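Hypothetical protein XCC0632 (PDB 2IQI) is of unknown function but is probably the auxiliary lipoprotein component of an ABC-type transport system. Local coordinates at residues 45-50 against 57-62; 70-75 against 164-169; 107-112 against 143-148; 124-129 against 171-176. One frame throughout, in Å; residues are numbered along the deposited sequence.

Along the chain interaction 1 closes first; interaction 3 then falls within the span bridged by interaction 2, and interaction 4 alternates with both. Interactions 2, 3 and 4 lie with their centres about 10 Å from one another, close to the middle of the molecule, whereas interaction 1 stands at one end, about 15 to 23 Å from them between centres. Interactions 1, 3 and 4 reach the same mixed sheet. Interactions 2 and 4 share helix 155-185, and interaction 2 adds helix 69-82 to it. Interactions 2 and 4 thus describe the apolar layer between sheet and helices, interaction 3 a polar patch on the sheet, and interaction 1 a hairpin edge joined to interaction 3 through Tyr60 and Asn49, both bonded to Ser112.

Interaction 1: residues 45-50 against 57-62; sequences SPRINV and LQVYHG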
loop_
_atom_site.group_PDB
_atom_site.type_symbol
_atom_site.label_atom_id
_atom_site.label_comp_id
_atom_site.label_asym_id
_atom_site.label_seq_id
_atom_site.Cartn_x
_atom_site.Cartn_y
_atom_site.Cartn_z
ATOM N N SER A 45 -10.218 -9.188 1.253
ATOM C CA SER A 45 -10.404 -10.435 1.931
ATOM C C SER A 45 -9.022 -10.866 2.456
ATOM O O SER A 45 -7.999 -10.277 2.083
ATOM C CB SER A 45 -10.975 -11.454 0.961
ATOM O OG SER A 45 -9.931 -12.177 0.320
ATOM N N PRO A 46 -8.975 -11.836 3.383
ATOM C CA PRO A 46 -7.661 -12.425 3.638
ATOM C C PRO A 46 -7.169 -13.385 2.522
ATOM O O PRO A 46 -6.071 -13.980 2.628
ATOM C CB PRO A 46 -7.847 -13.138 4.992
ATOM C CG PRO A 46 -9.288 -13.474 5.039
ATOM C CD PRO A 46 -10.006 -12.361 4.297
ATOM N N ARG A 47 -7.955 -13.528 1.458
ATOM C CA ARG A 47 -7.559 -14.465 0.415
ATOM C C ARG A 47 -6.586 -13.806 -0.522
ATOM O O ARG A 47 -6.490 -12.580 -0.572
ATOM C CB ARG A 47 -8.759 -14.978 -0.345
ATOM C CG ARG A 47 -9.576 -15.967 0.411
ATOM C CD ARG A 47 -10.813 -16.126 -0.385
ATOM N NE ARG A 47 -11.961 -16.480 0.436
ATOM C CZ ARG A 47 -13.197 -16.590 -0.048
ATOM N NH1 ARG A 47 -13.418 -16.364 -1.351
ATOM N NH2 ARG A 47 -14.207 -16.933 0.752
ATOM N N ILE A 48 -5.842 -14.632 -1.245
ATOM C CA ILE A 48 -4.766 -14.139 -2.089
ATOM C C ILE A 48 -5.179 -14.278 -3.518
ATOM O O ILE A 48 -5.332 -15.383 -4.023
ATOM C CB ILE A 48 -3.448 -14.881 -1.849
ATOM C CG1 ILE A 48 -3.109 -14.886 -0.359
ATOM C CG2 ILE A 48 -2.351 -14.234 -2.702
ATOM C CD1 ILE A 48 -1.804 -15.489 0.009
ATOM N N ASN A 49 -5.356 -13.147 -4.176
ATOM C CA ASN A 49 -5.721 -13.139 -5.579
ATOM C C ASN A 49 -4.605 -13.503 -6.540
ATOM O O ASN A 49 -3.415 -13.204 -6.319
ATOM C CB ASN A 49 -6.285 -11.794 -5.940
ATOM C CG ASN A 49 -7.454 -11.414 -5.065
ATOM O OD1 ASN A 49 -8.059 -12.271 -4.436
ATOM N ND2 ASN A 49 -7.790 -10.123 -5.036
ATOM N N VAL A 50 -5.022 -14.171 -7.604
ATOM C CA VAL A 50 -4.130 -14.571 -8.656
ATOM C C VAL A 50 -4.882 -14.431 -9.981
ATOM O O VAL A 50 -6.045 -14.784 -10.076
ATOM C CB VAL A 50 -3.570 -16.009 -8.392
ATOM C CG1 VAL A 50 -4.695 -17.003 -8.145
ATOM C CG2 VAL A 50 -2.626 -16.484 -9.529
ATOM N N LEU A 57 -9.836 -13.808 -12.491
ATOM C CA LEU A 57 -9.296 -13.915 -11.130
ATOM C C LEU A 57 -9.621 -15.244 -10.441
ATOM O O LEU A 57 -10.760 -15.707 -10.485
ATOM C CB LEU A 57 -9.760 -12.738 -10.247
ATOM C CG LEU A 57 -9.030 -11.392 -10.394
ATOM C CD1 LEU A 57 -9.468 -10.386 -9.341
ATOM C CD2 LEU A 57 -7.511 -11.507 -10.361
ATOM N N GLN A 58 -8.617 -15.853 -9.816
ATOM C CA GLN A 58 -8.785 -17.029 -8.947
ATOM C C GLN A 58 -8.207 -16.698 -7.558
ATOM O O GLN A 58 -7.801 -15.566 -7.323
ATOM C CB GLN A 58 -8.075 -18.226 -9.560
ATOM C CG GLN A 58 -8.952 -19.051 -10.463
ATOM C CD GLN A 58 -8.210 -19.706 -11.621
ATOM O OE1 GLN A 58 -7.146 -20.345 -11.470
ATOM N NE2 GLN A 58 -8.795 -19.563 -12.800
ATOM N N VAL A 59 -8.195 -17.651 -6.627
ATOM C CA VAL A 59 -7.520 -17.431 -5.328
ATOM C C VAL A 59 -6.584 -18.589 -5.110
ATOM O O VAL A 59 -6.887 -19.680 -5.549
ATOM C CB VAL A 59 -8.494 -17.281 -4.114
ATOM C CG1 VAL A 59 -9.192 -15.906 -4.127
ATOM C CG2 VAL A 59 -9.522 -18.434 -4.041
ATOM N N TYR A 60 -5.426 -18.389 -4.498
ATOM C CA TYR A 60 -4.582 -19.559 -4.242
ATOM C C TYR A 60 -5.342 -20.443 -3.256
ATOM O O TYR A 60 -5.910 -19.943 -2.279
ATOM C CB TYR A 60 -3.213 -19.181 -3.680
ATOM C CG TYR A 60 -2.268 -18.604 -4.702
ATOM C CD1 TYR A 60 -1.693 -19.407 -5.686
ATOM C CD2 TYR A 60 -1.940 -17.257 -4.681
ATOM C CE1 TYR A 60 -0.808 -18.861 -6.628
ATOM C CE2 TYR A 60 -1.068 -16.713 -5.608
ATOM C CZ TYR A 60 -0.509 -17.504 -6.578
ATOM O OH TYR A 60 0.344 -16.947 -7.489
ATOM N N HIS A 61 -5.404 -21.743 -3.513
ATOM C CA HIS A 61 -6.036 -22.599 -2.514
ATOM C C HIS A 61 -5.060 -22.997 -1.403
ATOM O O HIS A 61 -3.877 -23.211 -1.651
ATOM C CB HIS A 61 -6.804 -23.765 -3.155
ATOM C CG HIS A 61 -8.122 -23.342 -3.739
ATOM N ND1 HIS A 61 -8.274 -22.981 -5.067
ATOM C CD2 HIS A 61 -9.338 -23.160 -3.161
ATOM C CE1 HIS A 61 -9.531 -22.629 -5.290
ATOM N NE2 HIS A 61 -10.196 -22.723 -4.148
ATOM N N GLY A 62 -5.550 -23.009 -0.172
ATOM C CA GLY A 62 -4.706 -23.391 0.965
ATOM C C GLY A 62 -3.613 -22.393 1.326
ATOM O O GLY A 62 -2.604 -22.746 1.967
#
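Val50 lies over one face of the Tyr60 ring, its CB 4.1 Å from the ring centroid and 23° off the normal, which qualifies as a CH-pi contact. The offset is toward the rim, and the CG2 methyl continues outward to 3.6 Å from Tyr60 OH. Ile48 meets the same ring at its edge, with CG2 3.6 Å from Tyr60 CD2; this branch stands opposite the backbone N across the CA-CB bond, while CG1 stands anti to the carbonyl carbon (chi1 -52°). The hydroxyl of Tyr60 is hydrogen-bonded to Ser112, so it has a partner beyond the hairpin, while Val50 and Ile48 pack the ring. Beneath these side chains runs the antiparallel beta hairpin of strands 49-51 and 58-59. Val50 and Gln58 form its hydrogen-bonded pair: Gln58 N donates to Val50 O at 2.8 Å, and Val50 N donates back to Gln58 O. Asn49 and Val59 make the adjacent non-hydrogen-bonded pair, with Val59 CG1 3.8 Å from Asn49 OD1. One further backbone bond, Tyr60 N to Ile48 O at 3.0 Å, extends the ladder. On the Val59 side of the hairpin, Arg47 lays its CB 3.9 Å from Val59 CG1.

Interaction 2: residues 70-75 against 164-169; sequences TDMLED and QALTQV
Met72 and Leu166 meet through their terminal methyls, Met72 CE lying 3.7 Å from Leu166 CD1, and the two side chains cross at about a right angle. The methionine starts out extended through chi2 and bends only at its last torsion (chi3 65°), which swings CE round the sulfur to the leucine branch. Leu166 uses its two methyls for different partners: while CD1 takes Met72, CD2 approaches Leu73 CD1 at 4.3 Å. Leu73 sends CG to the far side of its CA-CB bond from the backbone N (chi1 -172°), and the CD1 branch is brought toward the second helix although the side chain leaves its backbone in another direction. The same CD1 reaches Val169 CG1 at 4.2 Å, again at roughly a right angle. Leu73 CD1 therefore lies near methyls from residues three apart on the opposing helix.

The axes of the two helical segments approach to 10.9 Å and cross at -45°, and the four touching side chains are all buried. Leu73 and Val169 also touch Leu126 of strand 121-132, while Leu166 rests on Ile124 of that strand. With 162 Å² buried between the segments, one close methyl pair and two looser ones, this is a modest helix-helix contact packed against strand 121-132, in the apolar core between helices and a mixed, largely antiparallel sheet, as in alpha+beta folds.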
loop_
_atom_site.group_PDB
_atom_site.type_symbol
_atom_site.label_atom_id
_atom_site.label_comp_id
_atom_site.label_asym_id
_atom_site.label_seq_id
_atom_site.Cartn_x
_atom_site.Cartn_y
_atom_site.Cartn_z
ATOM N N THR A 70 -6.193 -4.654 2.467
ATOM C CA THR A 70 -6.351 -3.262 2.887
ATOM C C THR A 70 -5.810 -3.004 4.276
ATOM O O THR A 70 -5.257 -1.947 4.507
ATOM C CB THR A 70 -7.826 -2.846 2.884
ATOM O OG1 THR A 70 -8.538 -3.693 3.781
ATOM C CG2 THR A 70 -8.416 -3.060 1.512
ATOM N N ASP A 71 -5.965 -3.934 5.212
ATOM C CA ASP A 71 -5.414 -3.717 6.554
ATOM C C ASP A 71 -3.881 -3.848 6.598
ATOM O O ASP A 71 -3.247 -3.183 7.444
ATOM C CB ASP A 71 -6.043 -4.650 7.610
ATOM C CG ASP A 71 -7.572 -4.443 7.790
ATOM O OD1 ASP A 71 -8.152 -3.406 7.355
ATOM O OD2 ASP A 71 -8.206 -5.346 8.383
ATOM N N MET A 72 -3.298 -4.738 5.756
ATOM C CA MET A 72 -1.822 -4.891 5.683
ATOM C C MET A 72 -1.303 -3.542 5.175
ATOM O O MET A 72 -0.272 -3.033 5.642
ATOM C CB MET A 72 -1.339 -5.999 4.706
ATOM C CG MET A 72 -1.863 -7.435 4.871
ATOM S SD MET A 72 -1.214 -8.607 3.604
ATOM C CE MET A 72 0.477 -8.518 4.092
ATOM N N LEU A 73 -2.057 -2.980 4.218
ATOM C CA LEU A 73 -1.739 -1.707 3.628
ATOM C C LEU A 73 -1.942 -0.524 4.598
ATOM O O LEU A 73 -1.076 0.338 4.753
ATOM C CB LEU A 73 -2.465 -1.504 2.304
ATOM C CG LEU A 73 -1.903 -0.224 1.673
ATOM C CD1 LEU A 73 -0.730 -0.531 0.760
ATOM C CD2 LEU A 73 -3.012 0.576 0.975
ATOM N N GLU A 74 -3.078 -0.499 5.265
ATOM C CA GLU A 74 -3.268 0.435 6.369
ATOM C C GLU A 74 -2.187 0.325 7.483
ATOM O O GLU A 74 -1.704 1.324 7.987
ATOM C CB GLU A 74 -4.667 0.269 6.918
ATOM C CG GLU A 74 -5.151 1.420 7.740
ATOM C CD GLU A 74 -6.294 1.019 8.665
ATOM O OE1 GLU A 74 -7.074 0.094 8.287
ATOM O OE2 GLU A 74 -6.403 1.629 9.774
ATOM N N ASP A 75 -1.778 -0.864 7.861
ATOM C CA ASP A 75 -0.725 -0.939 8.864
ATOM C C ASP A 75 0.659 -0.571 8.329
ATOM O O ASP A 75 1.474 -0.068 9.087
ATOM C CB ASP A 75 -0.665 -2.319 9.569
ATOM C CG ASP A 75 -1.895 -2.607 10.416
ATOM O OD1 ASP A 75 -2.841 -1.774 10.386
ATOM O OD2 ASP A 75 -1.920 -3.664 11.110
ATOM N N GLN A 164 8.003 -7.434 -0.944
ATOM C CA GLN A 164 8.772 -6.501 -1.720
ATOM C C GLN A 164 7.862 -5.391 -2.328
ATOM O O GLN A 164 8.223 -4.192 -2.254
ATOM C CB GLN A 164 9.540 -7.244 -2.801
ATOM C CG GLN A 164 10.761 -8.070 -2.368
ATOM C CD GLN A 164 11.080 -9.184 -3.390
ATOM O OE1 GLN A 164 11.314 -10.329 -3.024
ATOM N NE2 GLN A 164 11.042 -8.851 -4.669
ATOM N N ALA A 165 6.695 -5.769 -2.879
ATOM C CA ALA A 165 5.768 -4.803 -3.479
ATOM C C ALA A 165 5.144 -3.890 -2.422
ATOM O O ALA A 165 4.978 -2.665 -2.635
ATOM C CB ALA A 165 4.686 -5.497 -4.253
ATOM N N LEU A 166 4.796 -4.483 -1.284
ATOM C CA LEU A 166 4.265 -3.730 -0.188
ATOM C C LEU A 166 5.263 -2.728 0.257
ATOM O O LEU A 166 4.888 -1.579 0.478
ATOM C CB LEU A 166 3.954 -4.617 1.009
ATOM C CG LEU A 166 2.480 -4.907 1.153
ATOM C CD1 LEU A 166 2.276 -6.256 1.855
ATOM C CD2 LEU A 166 1.831 -3.742 1.859
ATOM N N THR A 167 6.519 -3.160 0.425
ATOM C CA THR A 167 7.549 -2.288 0.976
ATOM C C THR A 167 7.772 -1.128 0.006
ATOM O O THR A 167 7.752 0.041 0.420
ATOM C CB THR A 167 8.845 -3.051 1.285
ATOM O OG1 THR A 167 8.578 -4.033 2.284
ATOM C CG2 THR A 167 9.963 -2.120 1.795
ATOM N N GLN A 168 7.912 -1.443 -1.283
ATOM C CA GLN A 168 8.124 -0.404 -2.298
ATOM C C GLN A 168 6.955 0.595 -2.451
ATOM O O GLN A 168 7.215 1.794 -2.492
ATOM C CB GLN A 168 8.556 -0.998 -3.637
ATOM C CG GLN A 168 8.714 0.023 -4.720
ATOM C CD GLN A 168 9.047 -0.570 -6.098
ATOM O OE1 GLN A 168 9.577 -1.669 -6.209
ATOM N NE2 GLN A 168 8.752 0.188 -7.149
ATOM N N VAL A 169 5.693 0.139 -2.502
ATOM C CA VAL A 169 4.567 1.088 -2.657
ATOM C C VAL A 169 4.417 1.973 -1.429
ATOM O O VAL A 169 4.158 3.163 -1.579
ATOM C CB VAL A 169 3.183 0.440 -3.136
ATOM C CG1 VAL A 169 2.384 -0.201 -2.013
ATOM C CG2 VAL A 169 2.323 1.461 -3.852
#

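Interaction 3: residues 107-112 against 143-148; sequences VRRFES and TFTVAR
Arg108 extends its side chain across Thr143 at about a right angle, bringing one face of the guanidinium against the threonine hydroxyl. Thr143 OG1 lies 3.4 Å from Arg108 NH2, but the angle is too poor for a hydrogen bond, and the threonine methyl CG2 is as close as 3.5 Å to Arg108 NH1. The polar ends are paired elsewhere: Arg108 NH1 forms a salt bridge with Glu125, and Thr143 OG1 is hydrogen-bonded to Asn127 ND2. Both partners belong to strand 121-132, the strand lying between the two segments in the sheet.

Arg109 follows with a bent side chain, the bend at chi3 (-57°) turning the guanidinium so that NH2 comes near Thr145. This NH2 passes Thr145 CG2 at 4.1 Å, an oblique, loose approach. Arg109 NE makes a salt bridge with Glu125, and NH1 makes another with Glu111 OE1 at 3.5 Å. Glu111, at a corner of the chain, also pairs with Arg51, bringing a third arginine into the charged cluster.

The CA atoms of Arg109 and Thr145 are 8.8 Å apart, as fits strands separated by one neighbour rather than directly paired. Arg108 and Arg109 both stand opposite Glu125, a classic beta bulge, which probably explains why two consecutive arginines reach the same carboxylate on the surface of an antiparallel portion of the sheet.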
loop_
_atom_site.group_PDB
_atom_site.type_symbol
_atom_site.label_atom_id
_atom_site.label_comp_id
_atom_site.label_asym_id
_atom_site.label_seq_id
_atom_site.Cartn_x
_atom_site.Cartn_y
_atom_site.Cartn_z
ATOM N N VAL A 107 -7.572 1.009 -3.254
ATOM C CA VAL A 107 -6.769 -0.114 -3.769
ATOM C C VAL A 107 -7.451 -0.754 -4.989
ATOM O O VAL A 107 -8.629 -1.143 -4.907
ATOM C CB VAL A 107 -6.547 -1.174 -2.704
ATOM C CG1 VAL A 107 -5.804 -2.356 -3.284
ATOM C CG2 VAL A 107 -5.771 -0.584 -1.539
ATOM N N ARG A 108 -6.725 -0.827 -6.111
ATOM C CA ARG A 108 -7.313 -1.236 -7.397
ATOM C C ARG A 108 -6.978 -2.676 -7.736
ATOM O O ARG A 108 -7.829 -3.428 -8.197
ATOM C CB ARG A 108 -6.839 -0.328 -8.517
ATOM C CG ARG A 108 -7.203 1.140 -8.333
ATOM C CD ARG A 108 -6.555 1.912 -9.443
ATOM N NE ARG A 108 -6.969 3.303 -9.542
ATOM C CZ ARG A 108 -6.510 4.156 -10.475
ATOM N NH1 ARG A 108 -5.612 3.738 -11.376
ATOM N NH2 ARG A 108 -6.961 5.426 -10.535
ATOM N N ARG A 109 -5.720 -3.044 -7.506
ATOM C CA ARG A 109 -5.247 -4.394 -7.722
ATOM C C ARG A 109 -4.361 -4.798 -6.571
ATOM O O ARG A 109 -3.518 -4.005 -6.112
ATOM C CB ARG A 109 -4.537 -4.507 -9.074
ATOM C CG ARG A 109 -5.559 -4.448 -10.248
ATOM C CD ARG A 109 -4.968 -4.894 -11.504
ATOM N NE ARG A 109 -3.791 -4.097 -11.823
ATOM C CZ ARG A 109 -2.654 -4.611 -12.287
ATOM N NH1 ARG A 109 -2.537 -5.931 -12.473
ATOM N NH2 ARG A 109 -1.632 -3.825 -12.552
ATOM N N PHE A 110 -4.617 -6.000 -6.054
ATOM C CA PHE A 110 -3.763 -6.659 -5.066
ATOM C C PHE A 110 -3.692 -8.162 -5.452
ATOM O O PHE A 110 -4.508 -9.000 -5.004
ATOM C CB PHE A 110 -4.334 -6.473 -3.668
ATOM C CG PHE A 110 -3.309 -6.555 -2.587
ATOM C CD1 PHE A 110 -2.868 -7.782 -2.124
ATOM C CD2 PHE A 110 -2.773 -5.399 -2.033
ATOM C CE1 PHE A 110 -1.906 -7.849 -1.140
ATOM C CE2 PHE A 110 -1.831 -5.457 -1.045
ATOM C CZ PHE A 110 -1.385 -6.683 -0.607
ATOM N N GLU A 111 -2.746 -8.508 -6.319
ATOM C CA GLU A 111 -2.838 -9.801 -6.974
ATOM C C GLU A 111 -1.504 -10.357 -7.436
ATOM O O GLU A 111 -0.574 -9.616 -7.741
ATOM C CB GLU A 111 -3.809 -9.719 -8.150
ATOM C CG GLU A 111 -3.334 -8.753 -9.248
ATOM C CD GLU A 111 -4.396 -8.475 -10.311
ATOM O OE1 GLU A 111 -4.193 -8.893 -11.469
ATOM O OE2 GLU A 111 -5.439 -7.852 -9.994
ATOM N N SER A 112 -1.425 -11.678 -7.472
ATOM C CA SER A 112 -0.348 -12.359 -8.167
ATOM C C SER A 112 -0.677 -12.405 -9.649
ATOM O O SER A 112 -1.631 -13.042 -10.047
ATOM C CB SER A 112 -0.213 -13.754 -7.626
ATOM O OG SER A 112 0.923 -14.341 -8.160
ATOM N N THR A 143 -1.673 7.867 -8.787
ATOM C CA THR A 143 -1.732 6.423 -8.941
ATOM C C THR A 143 -0.338 5.847 -8.789
ATOM O O THR A 143 0.600 6.368 -9.356
ATOM C CB THR A 143 -2.347 6.087 -10.280
ATOM O OG1 THR A 143 -3.715 6.491 -10.232
ATOM C CG2 THR A 143 -2.294 4.598 -10.576
ATOM N N PHE A 144 -0.211 4.816 -7.961
ATOM C CA PHE A 144 1.047 4.101 -7.738
ATOM C C PHE A 144 0.828 2.676 -8.190
ATOM O O PHE A 144 -0.134 2.076 -7.743
ATOM C CB PHE A 144 1.408 4.089 -6.242
ATOM C CG PHE A 144 1.757 5.442 -5.683
ATOM C CD1 PHE A 144 3.069 5.889 -5.677
ATOM C CD2 PHE A 144 0.758 6.276 -5.160
ATOM C CE1 PHE A 144 3.376 7.139 -5.153
ATOM C CE2 PHE A 144 1.057 7.514 -4.632
ATOM C CZ PHE A 144 2.384 7.954 -4.621
ATOM N N THR A 145 1.702 2.142 -9.043
ATOM C CA THR A 145 1.654 0.740 -9.459
ATOM C C THR A 145 3.003 0.100 -9.176
ATOM O O THR A 145 4.013 0.569 -9.665
ATOM C CB THR A 145 1.410 0.545 -11.020
ATOM O OG1 THR A 145 0.422 1.458 -11.495
ATOM C CG2 THR A 145 0.952 -0.851 -11.330
ATOM N N VAL A 146 3.021 -1.002 -8.456
ATOM C CA VAL A 146 4.253 -1.707 -8.282
ATOM C C VAL A 146 4.051 -3.170 -8.649
ATOM O O VAL A 146 3.048 -3.774 -8.251
ATOM C CB VAL A 146 4.730 -1.575 -6.851
ATOM C CG1 VAL A 146 5.890 -2.515 -6.577
ATOM C CG2 VAL A 146 5.153 -0.155 -6.581
ATOM N N ALA A 147 4.980 -3.732 -9.432
ATOM C CA ALA A 147 4.976 -5.179 -9.746
ATOM C C ALA A 147 6.349 -5.797 -9.494
ATOM O O ALA A 147 7.378 -5.328 -10.009
ATOM C CB ALA A 147 4.510 -5.438 -11.186
ATOM N N ARG A 148 6.400 -6.833 -8.671
ATOM C CA ARG A 148 7.713 -7.425 -8.386
ATOM C C ARG A 148 7.693 -8.891 -8.739
ATOM O O ARG A 148 6.865 -9.635 -8.217
ATOM C CB ARG A 148 8.122 -7.199 -6.927
ATOM C CG ARG A 148 8.288 -5.710 -6.528
ATOM C CD ARG A 148 9.552 -5.044 -7.075
ATOM N NE ARG A 148 10.743 -5.649 -6.471
ATOM C CZ ARG A 148 11.389 -5.156 -5.412
ATOM N NH1 ARG A 148 10.980 -4.016 -4.861
ATOM N NH2 ARG A 148 12.455 -5.788 -4.909
#

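Interaction 4: residues 124-129 against 171-176; sequences IELNAK and TELVGW
Leu126 and Leu173 point at one another tip to tip, their CD1 methyls 4.1 Å apart, one coming from the strand and the other from the helix. In Leu126 a chi1 of 62° places CG between the backbone N and the carbonyl carbon, and the branched end then reaches the helix. The other methyl of Leu173, CD2, lies 3.7 Å from Ala128 CB, so the two branches of this leucine reach alternate residues of the strand. Trp176, almost one helical turn further on, comes to the same alanine from another direction: its CZ3 is 3.8 Å from Ala128 CB, and its CH2 is 3.7 Å from Ala128 O in an oblique approach to the ring.

Strand and helix segments run nearly parallel, with 14° between their directions and axes 10.6 Å apart; Leu173 spans Leu126 and Ala128, and Trp176 returns to Ala128. Trp176 also packs edge-to-face with Phe144 of the adjacent strand 137-149, and Leu173 touches Val77 of helix 69-82. The side-chain pairs are apolar; the one polar atom touched is Ala128 O, which meets the tryptophan ring without a hydrogen bond, implying that this helix is held on the sheet here by shape and burial rather than by directional bonding.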
loop_
_atom_site.group_PDB
_atom_site.type_symbol
_atom_site.label_atom_id
_atom_site.label_comp_id
_atom_site.label_asym_id
_atom_site.label_seq_id
_atom_site.Cartn_x
_atom_site.Cartn_y
_atom_site.Cartn_z
ATOM N N ILE A 124 0.572 -4.485 -6.899
ATOM C CA ILE A 124 -0.285 -3.617 -6.161
ATOM C C ILE A 124 -0.467 -2.403 -7.002
ATOM O O ILE A 124 0.499 -1.794 -7.437
ATOM C CB ILE A 124 0.300 -3.270 -4.774
ATOM C CG1 ILE A 124 0.583 -4.545 -3.978
ATOM C CG2 ILE A 124 -0.701 -2.537 -3.974
ATOM C CD1 ILE A 124 1.192 -4.315 -2.665
ATOM N N GLU A 125 -1.720 -2.067 -7.279
ATOM C CA GLU A 125 -2.056 -0.798 -7.882
ATOM C C GLU A 125 -3.072 -0.094 -7.007
ATOM O O GLU A 125 -4.095 -0.700 -6.627
ATOM C CB GLU A 125 -2.567 -0.983 -9.289
ATOM C CG GLU A 125 -3.292 0.250 -9.839
ATOM C CD GLU A 125 -3.812 0.044 -11.276
ATOM O OE1 GLU A 125 -3.590 -1.072 -11.849
ATOM O OE2 GLU A 125 -4.416 1.005 -11.841
ATOM N N LEU A 126 -2.777 1.173 -6.681
ATOM C CA LEU A 126 -3.620 1.980 -5.792
ATOM C C LEU A 126 -3.585 3.507 -6.094
ATOM O O LEU A 126 -2.635 4.006 -6.742
ATOM C CB LEU A 126 -3.305 1.688 -4.333
ATOM C CG LEU A 126 -1.876 2.001 -3.863
ATOM C CD1 LEU A 126 -1.714 3.505 -3.542
ATOM C CD2 LEU A 126 -1.349 1.069 -2.689
ATOM N N ASN A 127 -4.611 4.238 -5.625
ATOM C CA ASN A 127 -4.670 5.682 -5.801
ATOM C C ASN A 127 -4.797 6.392 -4.457
ATOM O O ASN A 127 -5.695 6.088 -3.662
ATOM C CB ASN A 127 -5.855 6.028 -6.687
ATOM C CG ASN A 127 -6.014 7.513 -6.909
ATOM O OD1 ASN A 127 -6.790 8.175 -6.197
ATOM N ND2 ASN A 127 -5.298 8.056 -7.907
ATOM N N ALA A 128 -3.896 7.329 -4.192
ATOM C CA ALA A 128 -3.948 8.118 -2.967
ATOM C C ALA A 128 -4.427 9.514 -3.256
ATOM O O ALA A 128 -3.990 10.152 -4.204
ATOM C CB ALA A 128 -2.568 8.198 -2.320
ATOM N N LYS A 129 -5.331 9.993 -2.429
ATOM C CA LYS A 129 -5.653 11.390 -2.433
ATOM C C LYS A 129 -5.147 11.911 -1.118
ATOM O O LYS A 129 -5.280 11.225 -0.079
ATOM C CB LYS A 129 -7.156 11.557 -2.464
ATOM C CG LYS A 129 -7.796 11.114 -3.733
ATOM C CD LYS A 129 -9.249 11.417 -3.680
ATOM C CE LYS A 129 -9.738 11.459 -5.092
ATOM N NZ LYS A 129 -9.615 10.180 -5.851
ATOM N N THR A 171 6.760 2.889 0.551
ATOM C CA THR A 171 7.871 3.855 0.536
ATOM C C THR A 171 7.515 5.028 -0.396
ATOM O O THR A 171 7.862 6.201 -0.142
ATOM C CB THR A 171 9.196 3.192 0.090
ATOM O OG1 THR A 171 9.554 2.177 1.027
ATOM C CG2 THR A 171 10.278 4.165 0.073
ATOM N N GLU A 172 6.835 4.711 -1.487
ATOM C CA GLU A 172 6.486 5.742 -2.435
ATOM C C GLU A 172 5.348 6.592 -1.863
ATOM O O GLU A 172 5.251 7.775 -2.157
ATOM C CB GLU A 172 6.136 5.129 -3.802
ATOM C CG GLU A 172 7.344 4.636 -4.614
ATOM C CD GLU A 172 6.975 3.852 -5.934
ATOM O OE1 GLU A 172 5.867 4.050 -6.550
ATOM O OE2 GLU A 172 7.844 3.033 -6.369
ATOM N N LEU A 173 4.502 5.988 -1.041
ATOM C CA LEU A 173 3.347 6.703 -0.513
ATOM C C LEU A 173 3.758 7.703 0.545
ATOM O O LEU A 173 3.401 8.872 0.500
ATOM C CB LEU A 173 2.365 5.732 0.115
ATOM C CG LEU A 173 1.335 5.156 -0.822
ATOM C CD1 LEU A 173 0.619 3.922 -0.211
ATOM C CD2 LEU A 173 0.400 6.326 -1.044
ATOM N N VAL A 174 4.510 7.202 1.504
ATOM C CA VAL A 174 4.970 7.979 2.590
ATOM C C VAL A 174 5.691 9.231 2.095
ATOM O O VAL A 174 5.451 10.340 2.607
ATOM C CB VAL A 174 5.832 7.120 3.487
ATOM C CG1 VAL A 174 6.690 7.975 4.402
ATOM C CG2 VAL A 174 4.939 6.217 4.317
ATOM N N GLY A 175 6.550 9.062 1.088
ATOM C CA GLY A 175 7.438 10.115 0.654
ATOM C C GLY A 175 6.621 11.111 -0.099
ATOM O O GLY A 175 6.885 12.300 -0.058
ATOM N N TRP A 176 5.591 10.644 -0.777
ATOM C CA TRP A 176 4.798 11.553 -1.596
ATOM C C TRP A 176 3.843 12.308 -0.718
ATOM O O TRP A 176 3.450 13.411 -1.064
ATOM C CB TRP A 176 4.051 10.772 -2.648
ATOM C CG TRP A 176 3.086 11.511 -3.399
ATOM C CD1 TRP A 176 3.307 12.229 -4.542
ATOM C CD2 TRP A 176 1.690 11.592 -3.128
ATOM N NE1 TRP A 176 2.121 12.778 -4.987
ATOM C CE2 TRP A 176 1.117 12.409 -4.125
ATOM C CE3 TRP A 176 0.863 11.085 -2.114
ATOM C CZ2 TRP A 176 -0.250 12.709 -4.146
ATOM C CZ3 TRP A 176 -0.508 11.394 -2.139
ATOM C CH2 TRP A 176 -1.043 12.186 -3.147
#